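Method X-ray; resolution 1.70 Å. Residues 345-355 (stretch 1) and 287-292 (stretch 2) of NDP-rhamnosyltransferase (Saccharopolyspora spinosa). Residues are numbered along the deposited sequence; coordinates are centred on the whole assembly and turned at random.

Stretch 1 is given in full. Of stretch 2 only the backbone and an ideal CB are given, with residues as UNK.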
# COMPACT_ATOMS: atom_id res chain seq x y z
N GLN A 345 37.42 -17.48 6.77
CA GLN A 345 37.38 -16.02 6.86
C GLN A 345 35.92 -15.55 7.11
O GLN A 345 35.68 -14.64 7.92
CB GLN A 345 37.96 -15.40 5.57
CG GLN A 345 37.71 -13.86 5.48
CD GLN A 345 38.32 -13.23 4.17
OE1 GLN A 345 39.13 -13.86 3.45
NE2 GLN A 345 37.93 -12.00 3.90
N PHE A 346 34.98 -16.20 6.41
CA PHE A 346 33.54 -15.88 6.52
C PHE A 346 33.05 -16.13 7.95
O PHE A 346 32.46 -15.24 8.61
CB PHE A 346 32.81 -16.69 5.47
CG PHE A 346 31.40 -16.24 5.10
CD1 PHE A 346 30.62 -15.50 6.00
CD2 PHE A 346 30.89 -16.53 3.83
CE1 PHE A 346 29.35 -15.10 5.62
CE2 PHE A 346 29.61 -16.15 3.44
CZ PHE A 346 28.81 -15.40 4.37
N THR A 347 33.37 -17.34 8.46
CA THR A 347 33.03 -17.70 9.84
C THR A 347 33.68 -16.74 10.83
O THR A 347 32.99 -16.28 11.77
CB THR A 347 33.55 -19.17 10.07
OG1 THR A 347 32.75 -19.99 9.20
CG2 THR A 347 33.21 -19.57 11.45
N ASP A 348 34.96 -16.42 10.61
CA ASP A 348 35.68 -15.57 11.54
C ASP A 348 35.03 -14.15 11.53
O ASP A 348 34.94 -13.49 12.60
CB ASP A 348 37.19 -15.49 11.17
CG ASP A 348 37.97 -16.72 11.60
OD1 ASP A 348 37.43 -17.56 12.27
OD2 ASP A 348 39.14 -16.84 11.20
N SER A 349 34.50 -13.76 10.38
CA SER A 349 33.89 -12.41 10.25
C SER A 349 32.60 -12.35 11.08
O SER A 349 32.29 -11.34 11.72
CB SER A 349 33.55 -12.10 8.80
OG SER A 349 34.72 -11.90 8.06
N ILE A 350 31.81 -13.39 11.00
CA ILE A 350 30.60 -13.45 11.82
C ILE A 350 30.93 -13.39 13.29
O ILE A 350 30.36 -12.57 14.02
CB ILE A 350 29.80 -14.77 11.55
CG1 ILE A 350 29.29 -14.77 10.08
CG2 ILE A 350 28.58 -14.83 12.54
CD1 ILE A 350 28.62 -16.11 9.64
N ALA A 351 31.89 -14.22 13.72
CA ALA A 351 32.32 -14.21 15.11
C ALA A 351 32.82 -12.84 15.55
O ALA A 351 32.54 -12.43 16.66
CB ALA A 351 33.44 -15.30 15.36
N THR A 352 33.51 -12.09 14.68
CA THR A 352 34.14 -10.85 15.04
C THR A 352 32.99 -9.83 15.36
O THR A 352 33.07 -9.09 16.31
CB THR A 352 34.96 -10.31 13.88
OG1 THR A 352 36.17 -11.10 13.78
CG2 THR A 352 35.34 -8.90 14.15
N VAL A 353 32.00 -9.76 14.49
CA VAL A 353 30.85 -8.87 14.72
C VAL A 353 30.08 -9.23 16.00
O VAL A 353 29.79 -8.34 16.84
CB VAL A 353 29.88 -8.83 13.46
CG1 VAL A 353 28.65 -7.88 13.77
CG2 VAL A 353 30.61 -8.32 12.26
N LEU A 354 29.78 -10.52 16.18
CA LEU A 354 29.07 -11.00 17.37
C LEU A 354 29.91 -10.75 18.66
O LEU A 354 29.34 -10.71 19.79
CB LEU A 354 28.69 -12.50 17.28
CG LEU A 354 27.72 -12.90 16.13
CD1 LEU A 354 27.51 -14.42 16.10
CD2 LEU A 354 26.35 -12.14 16.18
N GLY A 355 31.22 -10.63 18.53
CA GLY A 355 32.03 -10.35 19.74
C GLY A 355 32.38 -8.91 20.04
O GLY A 355 33.13 -8.65 21.00
N UNK A 287 17.57 -9.47 15.78
CA UNK A 287 18.80 -10.13 15.17
C UNK A 287 20.04 -9.33 15.49
O UNK A 287 19.95 -8.06 15.59
CB UNK A 287 18.67 -10.26 13.65
N UNK A 288 21.20 -10.01 15.63
CA UNK A 288 22.38 -9.21 15.97
C UNK A 288 23.26 -8.95 14.71
O UNK A 288 24.21 -8.20 14.80
CB UNK A 288 23.20 -9.92 17.05
N UNK A 289 22.90 -9.57 13.59
CA UNK A 289 23.71 -9.43 12.36
C UNK A 289 22.82 -9.76 11.16
O UNK A 289 21.94 -10.64 11.33
CB UNK A 289 24.94 -10.34 12.39
N UNK A 290 23.02 -9.09 10.00
CA UNK A 290 22.33 -9.44 8.81
C UNK A 290 23.40 -9.85 7.79
O UNK A 290 24.37 -9.10 7.66
CB UNK A 290 21.45 -8.29 8.31
N UNK A 291 23.26 -11.02 7.16
CA UNK A 291 24.25 -11.32 6.06
C UNK A 291 23.41 -11.12 4.79
O UNK A 291 22.34 -11.74 4.62
CB UNK A 291 24.85 -12.72 6.14
N UNK A 292 23.91 -10.29 3.88
CA UNK A 292 23.15 -9.94 2.69
C UNK A 292 24.08 -9.63 1.53
O UNK A 292 25.31 -9.64 1.69
CB UNK A 292 22.23 -8.75 2.97

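Stretch 1 is almost wholly helix, and it offers stretch 2 a flank lined by Phe346, Ile350, Val353 and Leu354. The spacing of four, three and one residues keeps these side chains on one side of the helix, while the hydroxyls of Ser349 and Thr352 bond back to the carbonyls of Gln345 and Asp348, one turn earlier. Stretch 2 runs roughly antiparallel to the helix, at 151° between their directions, so its early positions meet the helix end and its later ones meet earlier turns.

Position 287 lies beyond the reach of this flank. Its ideal CB has nothing of stretch 1 within 5.5 Å, and phi/psi of -110/149 is an extended conformation open to most residues. Stretch 1 therefore sets little preference here. The residue is Cys287, with chi1 in the m well, and it makes no contact with the helix.

At position 288 the chain comes close to the end of the helix: its CA is 7.1 Å from the CA of Leu354, and its CB points toward stretch 1, 4.0 Å from Leu354 CD2 in the ideal placement. The methyl group asks for carbon at the base of the side chain, but stretch 1 presents no charged side chain here to select the tip. Aliphatic residues would suit, as would long polar ones whose first methylenes can cover the leucine. The residue is Glu288. Its CB packs 3.8 Å from Leu354 CD2, and its carboxylate oxygens are hydrogen-bonded elsewhere in the structure, so the apolar contact need not leave the charge unsatisfied.

Position 289 also directs its CB toward the helix, with phi/psi of -159/145. The ideal CB is 4.4 Å from Leu354 CD2 and 4.7 Å from Val353 CG1, and the methyl groups of Ile350 lie further along the flank. A branched aliphatic side chain such as leucine or isoleucine, or methionine, could exploit this surface; a charged group would find no partner among these hydrocarbons. Leu289, with chi1 t and chi2 p, spreads its branches between two helix residues: CD1 lies 3.7 Å from Val353 CG1, and CD2 lies 3.8 Å from Ile350 CG2. Its CB remains 4.4 Å from Leu354 CD2.

Position 290 follows the alternation of a strand, so its CB is out of reach of the helix. Beta-branched residues are at ease with phi/psi of -118/128, though others are possible. It is Val290, chi1 t, without contact to stretch 1.

Position 291 turns back toward the helix, but its ideal CB is 5.1 Å from Phe346 CZ, which leaves space for a side chain of several carbons. Isoleucine, leucine or methionine could fill it. Ile291 uses CD1 to meet Ile350 CD1 at 3.8 Å, while CG2 approaches the edge of the Phe346 ring, 3.9 Å from CZ and near the ring plane.

Position 292 again lies out of reach, leaving its choice unconstrained by stretch 1. Cys292, chi1 p, makes no contact with the helix.

Stretch 2, residues 287-292: CELVIC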
# COMPACT_ATOMS: atom_id res chain seq x y z
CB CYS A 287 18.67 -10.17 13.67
SG CYS A 287 17.34 -11.28 13.11
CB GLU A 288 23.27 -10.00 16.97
CG GLU A 288 22.64 -10.00 18.37
CD GLU A 288 23.54 -10.76 19.32
OE1 GLU A 288 24.64 -10.26 19.59
OE2 GLU A 288 23.20 -11.87 19.68
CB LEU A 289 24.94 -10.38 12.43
CG LEU A 289 25.86 -10.51 11.21
CD1 LEU A 289 26.58 -9.19 10.94
CD2 LEU A 289 26.86 -11.68 11.36
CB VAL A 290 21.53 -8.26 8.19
CG1 VAL A 290 20.86 -8.73 6.83
CG2 VAL A 290 20.47 -7.93 9.18
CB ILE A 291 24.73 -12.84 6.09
CG1 ILE A 291 25.56 -13.12 7.36
CG2 ILE A 291 25.60 -13.16 4.85
CD1 ILE A 291 25.74 -14.59 7.74
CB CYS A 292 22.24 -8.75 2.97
SG CYS A 292 23.11 -7.22 3.52
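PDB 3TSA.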